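Local structure of putative DNA helicase (Lactobacillus plantarum, 3DMN) at residues A[12-17]-A[146-151]; A[45-50]-A[78-83]; A[52-57]-A[64-69]; A[132-137]-A[160-165]. The protein is a putative DNA helicase whose C-terminal domain, related to UvrD-like helicases, is probably part of an ATP-driven DNA-unwinding motor. One frame throughout, in Å; residues are numbered along the deposited sequence. Where two conformers were deposited one is given.

Contacts 1 and 3 lie nearer the middle of the domain, and each lays a helix against the central parallel sheet. Contact 1 covers one face with helix 9-16; contact 3 covers the other with helix 43-59. Contact 2 uses that same helix 43-59, farther out, where it meets helix 71-82. Ile-66 of contact 3 touches Val-50 and Leu-81 of contact 2. Contact 4 lies on the face of contact 1, and Leu-160 touches Leu-150 there. Contacts 1 and 2 are held together by apolar groups alone. Contact 3 adds polar groups beside a buried threonine. Contact 4 reaches the surface, where two arginines and a water join a leucine pair.

Contact 1 of 4, residues A[12-17]-A[146-151]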
loop_
_atom_site.group_PDB
_atom_site.type_symbol
_atom_site.label_atom_id
_atom_site.label_comp_id
_atom_site.label_asym_id
_atom_site.label_seq_id
_atom_site.Cartn_x
_atom_site.Cartn_y
_atom_site.Cartn_z
ATOM N N THR A 12 8.554 10.462 -1.191
ATOM C CA THR A 12 9.002 10.941 -2.499
ATOM C C THR A 12 10.287 10.233 -2.945
ATOM O O THR A 12 10.413 9.785 -4.081
ATOM C CB THR A 12 9.220 12.466 -2.415
ATOM O OG1 THR A 12 7.942 13.086 -2.181
ATOM C CG2 THR A 12 9.864 12.985 -3.693
ATOM N N ASP A 13 11.240 10.142 -2.027
ATOM C CA ASP A 13 12.507 9.525 -2.344
ATOM C C ASP A 13 12.419 8.014 -2.599
ATOM O O ASP A 13 13.064 7.506 -3.507
ATOM C CB ASP A 13 13.517 9.790 -1.234
ATOM C CG ASP A 13 14.085 11.174 -1.297
ATOM O OD1 ASP A 13 13.790 11.961 -2.245
ATOM O OD2 ASP A 13 14.855 11.530 -0.359
ATOM N N PHE A 14 11.673 7.316 -1.756
ATOM C CA PHE A 14 11.418 5.899 -1.987
ATOM C C PHE A 14 10.709 5.680 -3.347
ATOM O O PHE A 14 11.169 4.878 -4.203
ATOM C CB PHE A 14 10.569 5.362 -0.841
ATOM C CG PHE A 14 10.108 3.940 -1.066
ATOM C CD1 PHE A 14 10.905 2.877 -0.649
ATOM C CD2 PHE A 14 8.858 3.683 -1.602
ATOM C CE1 PHE A 14 10.492 1.525 -0.842
ATOM C CE2 PHE A 14 8.423 2.368 -1.805
ATOM C CZ PHE A 14 9.214 1.284 -1.406
ATOM N N THR A 15 9.623 6.427 -3.585
ATOM C CA THR A 15 8.876 6.181 -4.802
ATOM C C THR A 15 9.624 6.541 -6.082
ATOM O O THR A 15 9.478 5.855 -7.095
ATOM C CB THR A 15 7.498 6.862 -4.776
ATOM O OG1 THR A 15 7.661 8.292 -4.709
ATOM C CG2 THR A 15 6.680 6.371 -3.594
ATOM N N LYS A 16 10.432 7.606 -6.049
ATOM C CA LYS A 16 11.121 8.031 -7.271
ATOM C C LYS A 16 12.002 6.887 -7.813
ATOM O O LYS A 16 12.192 6.762 -9.009
ATOM C CB LYS A 16 11.942 9.308 -7.038
ATOM C CG LYS A 16 13.213 9.089 -6.249
ATOM C CD LYS A 16 13.836 10.373 -5.791
ATOM C CE LYS A 16 15.045 10.042 -4.927
ATOM N NZ LYS A 16 15.651 11.430 -4.584
ATOM N N GLU A 17 12.524 6.048 -6.919
ATOM C CA GLU A 17 13.506 5.036 -7.320
ATOM C C GLU A 17 12.816 3.806 -7.892
ATOM O O GLU A 17 13.491 2.877 -8.367
ATOM C CB GLU A 17 14.381 4.665 -6.129
ATOM C CG GLU A 17 15.197 5.876 -5.635
ATOM C CD GLU A 17 16.530 5.510 -4.997
ATOM O OE1 GLU A 17 16.771 4.351 -4.658
ATOM O OE2 GLU A 17 17.322 6.453 -4.739
ATOM N N HIS A 146 1.608 10.731 3.765
ATOM C CA HIS A 146 2.308 10.831 5.059
ATOM C C HIS A 146 2.887 9.492 5.557
ATOM O O HIS A 146 3.978 9.462 6.110
ATOM C CB HIS A 146 1.400 11.503 6.115
ATOM C CG HIS A 146 0.883 12.855 5.669
ATOM N ND1 HIS A 146 -0.463 13.187 5.644
ATOM C CD2 HIS A 146 1.537 13.932 5.171
ATOM C CE1 HIS A 146 -0.607 14.411 5.166
ATOM N NE2 HIS A 146 0.591 14.891 4.882
ATOM N N GLU A 147 2.172 8.390 5.322
ATOM C CA GLU A 147 2.625 7.053 5.754
ATOM C C GLU A 147 2.421 6.064 4.611
ATOM O O GLU A 147 1.389 6.056 3.983
ATOM C CB GLU A 147 1.807 6.599 6.961
ATOM C CG GLU A 147 2.459 5.463 7.752
ATOM C CD GLU A 147 3.599 5.962 8.670
ATOM O OE1 GLU A 147 3.648 7.185 8.957
ATOM O OE2 GLU A 147 4.417 5.129 9.130
ATOM N N LEU A 148 3.442 5.259 4.367
ATOM C CA LEU A 148 3.382 4.266 3.289
ATOM C C LEU A 148 3.904 2.935 3.802
ATOM O O LEU A 148 5.024 2.853 4.327
ATOM C CB LEU A 148 4.212 4.747 2.098
ATOM C CG LEU A 148 4.413 3.741 0.962
ATOM C CD1 LEU A 148 3.063 3.387 0.298
ATOM C CD2 LEU A 148 5.478 4.259 -0.086
ATOM N N THR A 149 3.091 1.900 3.610
ATOM C CA THR A 149 3.421 0.537 4.067
ATOM C C THR A 149 3.225 -0.342 2.859
ATOM O O THR A 149 2.274 -0.193 2.135
ATOM C CB THR A 149 2.439 0.043 5.169
ATOM O OG1 THR A 149 2.533 0.893 6.306
ATOM C CG2 THR A 149 2.808 -1.400 5.595
ATOM N N LEU A 150 4.160 -1.267 2.645
ATOM C CA LEU A 150 4.012 -2.295 1.585
ATOM C C LEU A 150 4.041 -3.640 2.248
ATOM O O LEU A 150 4.972 -3.956 2.991
ATOM C CB LEU A 150 5.122 -2.228 0.513
ATOM C CG LEU A 150 5.090 -1.039 -0.439
ATOM C CD1 LEU A 150 5.577 0.209 0.238
ATOM C CD2 LEU A 150 6.051 -1.356 -1.612
ATOM N N VAL A 151 3.036 -4.449 1.931
ATOM C CA VAL A 151 2.986 -5.849 2.414
ATOM C C VAL A 151 3.123 -6.767 1.236
ATOM O O VAL A 151 2.397 -6.615 0.271
ATOM C CB VAL A 151 1.658 -6.158 3.191
ATOM C CG1 VAL A 151 1.602 -7.633 3.626
ATOM C CG2 VAL A 151 1.509 -5.246 4.413
#
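Phe-14 of helix 9-16 points its ring at Leu-148 and Leu-150 of strand 147-153. The CB of Phe-14 already heads for the strand. Its CG lies anti to the backbone N (chi1 173°), which carries the ring out from the helix toward the sheet. Beyond CG, one side of the ring does the touching. CD2 of Phe-14 meets CD2 of Leu-148 at 3.7 Å. The next atom, CE2, shares that methyl: Phe-14 CE2 to Leu-148 CD2 is 3.9 Å. CE2 also reaches Leu-150 CD1 at 4.1 Å. At the tip, CZ of Phe-14 sits against both methyls of Leu-150, with CD1 and CD2 each 4.1 Å away. Leu-148 CD2 and Leu-150 CD1 come at the ring obliquely. Leu-148 crosses the phenylalanine side chain at about a right angle, while Leu-150 comes from the opposite direction. This is a helix covering one face of a parallel sheet, in an alpha/beta domain that fits the P-loop NTPase clan. The intervening Thr-149 faces the other side, toward Gln-53 of helix 43-59. An alanine in place of Phe-14 would take away the whole ring and is likely to open a gap over both leucines, with Leu-150 losing its partner on helix 9-16. Leu-148 also has a looser touch from Thr-15, whose CG2 lies 4.3 Å from Leu-148 CD2. The hydroxyl of Thr-15 bonds back to the carbonyl of Ile-11 in its own helix. Away from the strand, Lys-16 NZ makes a salt bridge to Asp-13 OD1 at 3.0 Å.

Contact 2 of 4, residues A[45-50]-A[78-83]; sequences AGVDQV and TKALKA. With ACT (acetate ion), chain F.
Val-47 and Val-50 of helix 43-59 pack on Ala-80 and Leu-81 of helix 71-82. The two helices are neighbours on one face of a parallel sheet, in successive beta-alpha-beta units of what is probably a P-loop NTPase-like fold. Their short segments cross at -65°, with axes 10.4 Å apart at the closest approach.

The contact between them is apolar. Val-47 uses both branches. Its CG2 rests on the CB of Ala-80 at 3.9 Å, and its CG1 meets CD2 of Leu-81 at 4.0 Å. One turn on, Val-50 brings its CG1 to the same methyl, 3.9 Å from Leu-81 CD2. The leucine methyl is thus shared by two valines that follow each other along one side of the helix. With CG1 anti to the backbone N in both (chi1 173° and 175°), each valine turns that branch to Leu-81. Leu-81 crosses Val-50 at about a right angle. Underneath, Val-50 and Leu-81 both lie on Ile-66 of the sheet, and Trp-121 also touches the two valines.

Charged groups lie outside the apolar contact. Asp-48 OD1 makes a salt bridge to Arg-84, just past the second helix. Lys-82 runs extended away from the first helix to an acetate, probably from the crystallisation liquor. The acetate also takes a bond from the backbone N of Leu-90, and Lys-82 NZ donates to its OXT at 2.9 Å.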
loop_
_atom_site.group_PDB
_atom_site.type_symbol
_atom_site.label_atom_id
_atom_site.label_comp_id
_atom_site.label_asym_id
_atom_site.label_seq_id
_atom_site.Cartn_x
_atom_site.Cartn_y
_atom_site.Cartn_z
ATOM N N ALA A 45 -0.717 -14.586 6.785
ATOM C CA ALA A 45 0.271 -13.745 7.460
ATOM C C ALA A 45 0.304 -12.308 6.908
ATOM O O ALA A 45 0.552 -11.317 7.637
ATOM C CB ALA A 45 1.631 -14.371 7.375
ATOM N N GLY A 46 0.094 -12.188 5.593
ATOM C CA GLY A 46 -0.030 -10.842 5.003
ATOM C C GLY A 46 -1.194 -10.087 5.599
ATOM O O GLY A 46 -1.064 -8.917 5.946
ATOM N N VAL A 47 -2.340 -10.769 5.729
ATOM C CA VAL A 47 -3.529 -10.136 6.300
ATOM C C VAL A 47 -3.244 -9.744 7.774
ATOM O O VAL A 47 -3.633 -8.661 8.205
ATOM C CB VAL A 47 -4.721 -11.084 6.185
ATOM C CG1 VAL A 47 -5.924 -10.521 6.924
ATOM C CG2 VAL A 47 -5.073 -11.314 4.683
ATOM N N ASP A 48 -2.545 -10.604 8.533
ATOM C CA ASP A 48 -2.137 -10.235 9.902
ATOM C C ASP A 48 -1.420 -8.865 9.881
ATOM O O ASP A 48 -1.641 -7.989 10.744
ATOM C CB ASP A 48 -1.118 -11.235 10.453
ATOM C CG ASP A 48 -1.726 -12.599 10.838
ATOM O OD1 ASP A 48 -2.971 -12.780 10.789
ATOM O OD2 ASP A 48 -0.949 -13.468 11.332
ATOM N N GLN A 49 -0.507 -8.702 8.921
ATOM C CA GLN A 49 0.256 -7.454 8.905
ATOM C C GLN A 49 -0.611 -6.265 8.552
ATOM O O GLN A 49 -0.394 -5.157 9.080
ATOM C CB GLN A 49 1.491 -7.526 7.995
ATOM C CG GLN A 49 2.295 -6.223 7.972
ATOM C CD GLN A 49 2.779 -5.723 9.338
ATOM O OE1 GLN A 49 3.070 -6.501 10.257
ATOM N NE2 GLN A 49 2.883 -4.398 9.465
ATOM N N VAL A 50 -1.575 -6.459 7.658
ATOM C CA VAL A 50 -2.525 -5.382 7.335
ATOM C C VAL A 50 -3.324 -4.978 8.597
ATOM O O VAL A 50 -3.501 -3.790 8.894
ATOM C CB VAL A 50 -3.478 -5.788 6.214
ATOM C CG1 VAL A 50 -4.506 -4.730 5.997
ATOM C CG2 VAL A 50 -2.673 -6.032 4.907
ATOM N N THR A 78 -10.540 -8.155 1.016
ATOM C CA THR A 78 -11.735 -7.648 1.704
ATOM C C THR A 78 -12.412 -8.768 2.488
ATOM O O THR A 78 -12.740 -8.580 3.672
ATOM C CB THR A 78 -12.682 -6.960 0.699
ATOM O OG1 THR A 78 -12.036 -5.797 0.181
ATOM C CG2 THR A 78 -14.009 -6.583 1.412
ATOM N N LYS A 79 -12.646 -9.904 1.838
ATOM C CA LYS A 79 -13.295 -11.042 2.515
ATOM C C LYS A 79 -12.465 -11.410 3.754
ATOM O O LYS A 79 -13.008 -11.631 4.835
ATOM C CB LYS A 79 -13.375 -12.224 1.555
ATOM C CG LYS A 79 -13.931 -13.469 2.225
ATOM C CD LYS A 79 -13.968 -14.649 1.260
ATOM C CE LYS A 79 -14.322 -15.930 2.013
ATOM N NZ LYS A 79 -14.364 -17.148 1.139
ATOM N N ALA A 80 -11.139 -11.471 3.593
ATOM C CA ALA A 80 -10.265 -11.874 4.705
ATOM C C ALA A 80 -10.324 -10.833 5.838
ATOM O O ALA A 80 -10.441 -11.191 7.012
ATOM C CB ALA A 80 -8.856 -12.036 4.230
ATOM N N LEU A 81 -10.308 -9.542 5.491
ATOM C CA LEU A 81 -10.292 -8.531 6.534
ATOM C C LEU A 81 -11.616 -8.513 7.301
ATOM O O LEU A 81 -11.652 -8.317 8.529
ATOM C CB LEU A 81 -10.030 -7.165 5.936
ATOM C CG LEU A 81 -8.571 -6.934 5.515
ATOM C CD1 LEU A 81 -8.581 -5.576 4.781
ATOM C CD2 LEU A 81 -7.612 -6.894 6.734
ATOM N N LYS A 82 -12.721 -8.744 6.598
ATOM C CA LYS A 82 -14.018 -8.803 7.320
ATOM C C LYS A 82 -14.014 -9.960 8.315
ATOM O O LYS A 82 -14.552 -9.848 9.406
ATOM C CB LYS A 82 -15.181 -8.930 6.333
ATOM C CG LYS A 82 -15.413 -7.618 5.572
ATOM C CD LYS A 82 -16.678 -7.735 4.718
ATOM C CE LYS A 82 -16.966 -6.461 3.896
ATOM N NZ LYS A 82 -18.182 -6.650 2.974
ATOM N N ALA A 83 -13.381 -11.068 7.932
ATOM C CA ALA A 83 -13.226 -12.219 8.830
ATOM C C ALA A 83 -12.207 -11.963 9.949
ATOM O O ALA A 83 -12.057 -12.802 10.854
ATOM C CB ALA A 83 -12.858 -13.487 7.979
HETATM C C ACT F . -17.769 -3.779 1.090
HETATM O O ACT F . -17.807 -2.720 0.411
HETATM O OXT ACT F . -18.641 -3.925 1.979
HETATM C CH3 ACT F . -16.793 -4.855 0.808
#

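Contact 3 of 4, residues A[52-57]-A[64-69]; sequences DQLAMN and TAIIGK. With FMT (formic acid), chain P; ACT (acetate ion), chain E.
A beta-alpha-beta crossover links strand 36-40 to strand 64-68 through helix 43-59, and here Leu-54 and Asn-57 of that helix come down on Thr-64 and Ile-66. Helix and strand run nearly antiparallel, at 155°, as the chain doubles back onto the sheet. Thr-64 is the centre of the contact and presents two different branches. Its CG2, anti to the backbone N, goes to Leu-54, whose CD2 lies 3.9 Å from it. Two residues on, the end of Ile-66 comes over to the helix: CD1 of Leu-54 is 4.3 Å from CD1 of Ile-66. The hydroxyl of Thr-64 turns instead to Asn-57. The CB of Asn-57 lies 3.2 Å from Thr-64 OG1, and the end of Asn-57 lies beside that hydroxyl. The two side chains cross at about a right angle. A valine in place of Thr-64 would remove the hydroxyl and would probably leave the polar end of Asn-57 beside a methyl, without that oxygen as a neighbour. Ile-119 and Ala-117 also touch Thr-64, and Val-102 lies against both Leu-54 and Ile-66. At the entry of the strand, Thr-64 N donates to O1 of a formic acid molecule at 2.8 Å, with an N-H...O angle of 149°. Past its far end, Lys-69 NZ bonds to OXT of an acetate at 2.8 Å and to the carbonyl of Asn-127. Both the formic acid and the acetate probably come from the crystallisation liquor. The split of Thr-64 into a methyl side and a hydroxyl side implies that one buried residue serves both the oily and the polar part of this helix face.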
loop_
_atom_site.group_PDB
_atom_site.type_symbol
_atom_site.label_atom_id
_atom_site.label_comp_id
_atom_site.label_asym_id
_atom_site.label_seq_id
_atom_site.Cartn_x
_atom_site.Cartn_y
_atom_site.Cartn_z
ATOM N N ASP A 52 -2.484 -5.326 11.704
ATOM C CA ASP A 52 -1.541 -4.722 12.616
ATOM C C ASP A 52 -1.192 -3.284 12.193
ATOM O O ASP A 52 -1.151 -2.362 13.047
ATOM C CB ASP A 52 -0.282 -5.549 12.702
ATOM C CG ASP A 52 -0.496 -6.868 13.390
ATOM O OD1 ASP A 52 -1.615 -7.140 13.868
ATOM O OD2 ASP A 52 0.504 -7.619 13.490
ATOM N N GLN A 53 -0.958 -3.091 10.893
ATOM C CA GLN A 53 -0.675 -1.750 10.382
ATOM C C GLN A 53 -1.863 -0.796 10.542
ATOM O O GLN A 53 -1.698 0.376 10.869
ATOM C CB GLN A 53 -0.233 -1.813 8.920
ATOM C CG GLN A 53 0.324 -0.454 8.428
ATOM C CD GLN A 53 1.641 -0.118 9.079
ATOM O OE1 GLN A 53 1.842 1.006 9.575
ATOM N NE2 GLN A 53 2.523 -1.083 9.127
ATOM N N LEU A 54 -3.070 -1.311 10.330
ATOM C CA LEU A 54 -4.264 -0.483 10.489
ATOM C C LEU A 54 -4.366 -0.021 11.940
ATOM O O LEU A 54 -4.660 1.140 12.208
ATOM C CB LEU A 54 -5.491 -1.277 10.083
ATOM C CG LEU A 54 -5.668 -1.475 8.561
ATOM C CD1 LEU A 54 -6.792 -2.442 8.322
ATOM C CD2 LEU A 54 -5.957 -0.138 7.850
ATOM N N ALA A 55 -4.057 -0.920 12.874
ATOM C CA ALA A 55 -4.087 -0.569 14.300
ATOM C C ALA A 55 -3.014 0.477 14.601
ATOM O O ALA A 55 -3.284 1.428 15.331
ATOM C CB ALA A 55 -3.909 -1.803 15.163
HETATM N N MSE A 56 -1.805 0.296 14.057
HETATM C CA MSE A 56 -0.729 1.270 14.253
HETATM C C MSE A 56 -1.128 2.627 13.692
HETATM O O MSE A 56 -1.024 3.637 14.385
HETATM C CB MSE A 56 0.560 0.819 13.592
HETATM C CG MSE A 56 1.674 1.849 13.656
HETATM SE SE MSE A 56 2.292 2.149 15.485
HETATM C CE MSE A 56 2.654 0.283 15.947
ATOM N N ASN A 57 -1.585 2.656 12.442
ATOM C CA ASN A 57 -1.994 3.902 11.797
ATOM C C ASN A 57 -3.119 4.590 12.569
ATOM O O ASN A 57 -3.050 5.797 12.817
ATOM C CB ASN A 57 -2.403 3.650 10.335
ATOM C CG ASN A 57 -1.233 3.276 9.465
ATOM O OD1 ASN A 57 -0.080 3.175 9.941
ATOM N ND2 ASN A 57 -1.518 3.039 8.183
ATOM N N THR A 64 -6.233 5.663 6.685
ATOM C CA THR A 64 -5.585 4.720 5.786
ATOM C C THR A 64 -6.459 4.211 4.625
ATOM O O THR A 64 -7.635 3.844 4.853
ATOM C CB THR A 64 -5.058 3.511 6.600
ATOM O OG1 THR A 64 -4.286 3.985 7.738
ATOM C CG2 THR A 64 -4.256 2.595 5.705
ATOM N N ALA A 65 -5.895 4.168 3.409
ATOM C CA ALA A 65 -6.467 3.386 2.289
ATOM C C ALA A 65 -5.581 2.212 1.965
ATOM O O ALA A 65 -4.360 2.348 1.980
ATOM C CB ALA A 65 -6.636 4.223 1.069
ATOM N N ILE A 66 -6.178 1.057 1.699
ATOM C CA ILE A 66 -5.419 -0.086 1.223
ATOM C C ILE A 66 -5.626 -0.175 -0.283
ATOM O O ILE A 66 -6.782 -0.180 -0.752
ATOM C CB ILE A 66 -5.954 -1.374 1.809
ATOM C CG1 ILE A 66 -5.935 -1.275 3.339
ATOM C CG2 ILE A 66 -5.137 -2.547 1.245
ATOM C CD1 ILE A 66 -6.643 -2.490 4.027
ATOM N N ILE A 67 -4.525 -0.131 -1.032
ATOM C CA ILE A 67 -4.622 -0.212 -2.516
ATOM C C ILE A 67 -4.154 -1.572 -3.003
ATOM O O ILE A 67 -2.991 -1.961 -2.748
ATOM C CB ILE A 67 -3.799 0.903 -3.213
ATOM C CG1 ILE A 67 -4.209 2.254 -2.622
ATOM C CG2 ILE A 67 -4.024 0.835 -4.729
ATOM C CD1 ILE A 67 -3.477 3.508 -3.194
ATOM N N GLY A 68 -5.054 -2.303 -3.643
ATOM C CA GLY A 68 -4.731 -3.632 -4.256
ATOM C C GLY A 68 -4.622 -3.427 -5.777
ATOM O O GLY A 68 -5.136 -2.468 -6.318
ATOM N N LYS A 69 -3.960 -4.330 -6.461
ATOM C CA LYS A 69 -3.698 -4.127 -7.885
ATOM C C LYS A 69 -4.969 -4.238 -8.691
ATOM O O LYS A 69 -5.193 -3.419 -9.602
ATOM C CB LYS A 69 -2.669 -5.135 -8.386
ATOM C CG LYS A 69 -2.345 -4.945 -9.868
ATOM C CD LYS A 69 -1.196 -5.882 -10.355
ATOM C CE LYS A 69 -1.571 -7.341 -10.231
ATOM N NZ LYS A 69 -0.521 -8.219 -10.912
HETATM C C FMT P . -8.522 4.190 8.571
HETATM O O1 FMT P . -8.680 5.278 8.021
HETATM O O2 FMT P . -8.814 3.104 8.063
HETATM C C ACT E . -2.453 -10.961 -10.971
HETATM O O ACT E . -3.098 -9.886 -10.909
HETATM O OXT ACT E . -1.187 -10.900 -11.005
HETATM C CH3 ACT E . -3.234 -12.218 -11.033
#

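Contact 4 of 4, residues A[132-137]-A[160-165]; sequences DERQLL and LARVNH
Arg-134 and Leu-137, one turn apart on helix 134-141, reach across to Arg-162 and Leu-160 of the 160-165 loop. The two arginines have unlike shapes. Arg-134 is extended from CG to NE and carries its guanidinium to the loop. Arg-162 has CG between its backbone N and carbonyl carbon (chi1 70°), which puts its CD 3.4 Å from Arg-134 NH1. A bend at chi3 (-46°) then turns NE and the guanidinium off on their own course. The guanidinium planes stand 88° apart. Arg-134 NH1 and Arg-162 NE stay 4.7 Å from each other. Glu-131, in a salt bridge with Arg-134 NE, probably offsets part of the like charge. The carbonyls of Leu-159 and Ile-18 take up Arg-134 NH1, and that of Glu-17 takes Arg-162 NH1. A water completes the link. It lies in plane at the edge of the Arg-134 guanidinium, 3.0 Å from NH2, and accepts from Arg-162 N at 3.1 Å. The loop makes a type I beta turn from Leu-160 to Val-163, closed by Val-163 N bonding to Leu-160 O. In the chain it follows strand 147-153 and precedes 169-170. With helix 134-141 it packs on one face of the parallel sheet of this alpha/beta, probably P-loop NTPase-like, domain. Below the arginines the contact is oily. Leu-137 CD2 comes 3.8 Å from CD2 of Leu-160. Leu-137 CD2 is also 3.9 Å from Leu-160 CG, the two leucines crossing at about a right angle.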
loop_
_atom_site.group_PDB
_atom_site.type_symbol
_atom_site.label_atom_id
_atom_site.label_comp_id
_atom_site.label_asym_id
_atom_site.label_seq_id
_atom_site.Cartn_x
_atom_site.Cartn_y
_atom_site.Cartn_z
ATOM N N ASP A 132 7.359 -3.244 -17.167
ATOM C CA ASP A 132 6.246 -2.379 -17.552
ATOM C C ASP A 132 5.329 -2.046 -16.394
ATOM O O ASP A 132 4.495 -1.133 -16.544
ATOM C CB ASP A 132 5.442 -3.018 -18.703
ATOM C CG ASP A 132 4.519 -2.017 -19.368
ATOM O OD1 ASP A 132 5.088 -1.077 -19.966
ATOM O OD2 ASP A 132 3.271 -2.198 -19.315
ATOM N N GLU A 133 5.424 -2.804 -15.292
ATOM C CA GLU A 133 4.590 -2.570 -14.094
ATOM C C GLU A 133 5.210 -1.532 -13.143
ATOM O O GLU A 133 4.629 -1.243 -12.112
ATOM C CB GLU A 133 4.334 -3.891 -13.360
ATOM C CG GLU A 133 3.277 -4.676 -14.158
ATOM C CD GLU A 133 3.073 -6.088 -13.669
ATOM O OE1 GLU A 133 4.070 -6.752 -13.297
ATOM O OE2 GLU A 133 1.898 -6.536 -13.694
ATOM N N ARG A 134 6.405 -1.017 -13.461
ATOM C CA ARG A 134 7.007 0.003 -12.569
ATOM C C ARG A 134 6.091 1.224 -12.450
ATOM O O ARG A 134 5.929 1.803 -11.341
ATOM C CB ARG A 134 8.366 0.440 -13.113
ATOM C CG ARG A 134 9.444 -0.612 -12.861
ATOM C CD ARG A 134 10.796 -0.124 -13.322
ATOM N NE ARG A 134 11.758 -1.198 -13.098
ATOM C CZ ARG A 134 12.300 -1.499 -11.921
ATOM N NH1 ARG A 134 12.027 -0.750 -10.838
ATOM N NH2 ARG A 134 13.108 -2.565 -11.839
ATOM N N GLN A 135 5.495 1.641 -13.570
ATOM C CA GLN A 135 4.669 2.866 -13.554
ATOM C C GLN A 135 3.496 2.665 -12.586
ATOM O O GLN A 135 3.180 3.536 -11.769
ATOM C CB GLN A 135 4.152 3.176 -14.956
ATOM C CG GLN A 135 3.261 4.388 -14.989
ATOM C CD GLN A 135 4.012 5.633 -14.542
ATOM O OE1 GLN A 135 5.166 5.834 -14.911
ATOM N NE2 GLN A 135 3.354 6.471 -13.763
ATOM N N LEU A 136 2.858 1.498 -12.675
ATOM C CA LEU A 136 1.750 1.170 -11.757
ATOM C C LEU A 136 2.182 1.185 -10.290
ATOM O O LEU A 136 1.533 1.832 -9.458
ATOM C CB LEU A 136 1.176 -0.206 -12.130
ATOM C CG LEU A 136 0.097 -0.697 -11.166
ATOM C CD1 LEU A 136 -1.145 0.155 -11.270
ATOM C CD2 LEU A 136 -0.245 -2.168 -11.478
ATOM N N LEU A 137 3.266 0.475 -9.959
ATOM C CA LEU A 137 3.685 0.403 -8.575
ATOM C C LEU A 137 4.072 1.783 -8.066
ATOM O O LEU A 137 3.703 2.157 -6.953
ATOM C CB LEU A 137 4.851 -0.586 -8.430
ATOM C CG LEU A 137 5.330 -0.825 -7.008
ATOM C CD1 LEU A 137 4.199 -1.378 -6.126
ATOM C CD2 LEU A 137 6.520 -1.793 -7.060
ATOM N N LEU A 160 11.446 -3.587 -6.778
ATOM C CA LEU A 160 11.912 -2.804 -5.629
ATOM C C LEU A 160 13.368 -3.063 -5.302
ATOM O O LEU A 160 13.943 -2.365 -4.450
ATOM C CB LEU A 160 11.004 -2.998 -4.404
ATOM C CG LEU A 160 9.543 -2.531 -4.638
ATOM C CD1 LEU A 160 8.692 -2.927 -3.423
ATOM C CD2 LEU A 160 9.487 -1.024 -4.874
ATOM N N ALA A 161 13.999 -4.012 -6.015
ATOM C CA ALA A 161 15.395 -4.382 -5.690
ATOM C C ALA A 161 16.325 -3.171 -5.873
ATOM O O ALA A 161 17.290 -3.009 -5.141
ATOM C CB ALA A 161 15.863 -5.563 -6.550
ATOM N N ARG A 162 16.033 -2.343 -6.857
ATOM C CA ARG A 162 16.904 -1.208 -7.187
ATOM C C ARG A 162 16.837 -0.110 -6.152
ATOM O O ARG A 162 17.720 0.740 -6.112
ATOM C CB ARG A 162 16.587 -0.626 -8.567
ATOM C CG ARG A 162 15.239 0.125 -8.712
ATOM C CD ARG A 162 15.039 0.637 -10.151
ATOM N NE ARG A 162 16.263 1.295 -10.668
ATOM C CZ ARG A 162 16.634 2.526 -10.329
ATOM N NH1 ARG A 162 15.905 3.242 -9.482
ATOM N NH2 ARG A 162 17.747 3.061 -10.822
ATOM N N VAL A 163 15.803 -0.106 -5.323
ATOM C CA VAL A 163 15.653 1.010 -4.352
ATOM C C VAL A 163 16.742 0.936 -3.292
ATOM O O VAL A 163 17.022 -0.115 -2.756
ATOM C CB VAL A 163 14.264 0.985 -3.693
ATOM C CG1 VAL A 163 14.122 2.132 -2.710
ATOM C CG2 VAL A 163 13.172 1.096 -4.766
ATOM N N ASN A 164 17.332 2.085 -2.977
ATOM C CA ASN A 164 18.336 2.184 -1.943
ATOM C C ASN A 164 17.753 1.673 -0.621
ATOM O O ASN A 164 16.712 2.179 -0.149
ATOM C CB ASN A 164 18.740 3.667 -1.886
ATOM C CG ASN A 164 19.872 3.962 -0.930
ATOM O OD1 ASN A 164 20.125 3.218 0.031
ATOM N ND2 ASN A 164 20.530 5.096 -1.153
ATOM N N HIS A 165 18.436 0.706 0.002
ATOM C CA HIS A 165 17.894 0.129 1.249
ATOM C C HIS A 165 17.747 1.138 2.382
ATOM O O HIS A 165 16.940 0.924 3.297
ATOM C CB HIS A 165 18.727 -1.041 1.743
ATOM C CG HIS A 165 18.598 -2.267 0.891
ATOM N ND1 HIS A 165 19.024 -3.512 1.311
ATOM C CD2 HIS A 165 18.088 -2.442 -0.352
ATOM C CE1 HIS A 165 18.785 -4.399 0.354
ATOM N NE2 HIS A 165 18.228 -3.773 -0.669
HETATM O O HOH W 1 14.614 -3.297 -9.408
#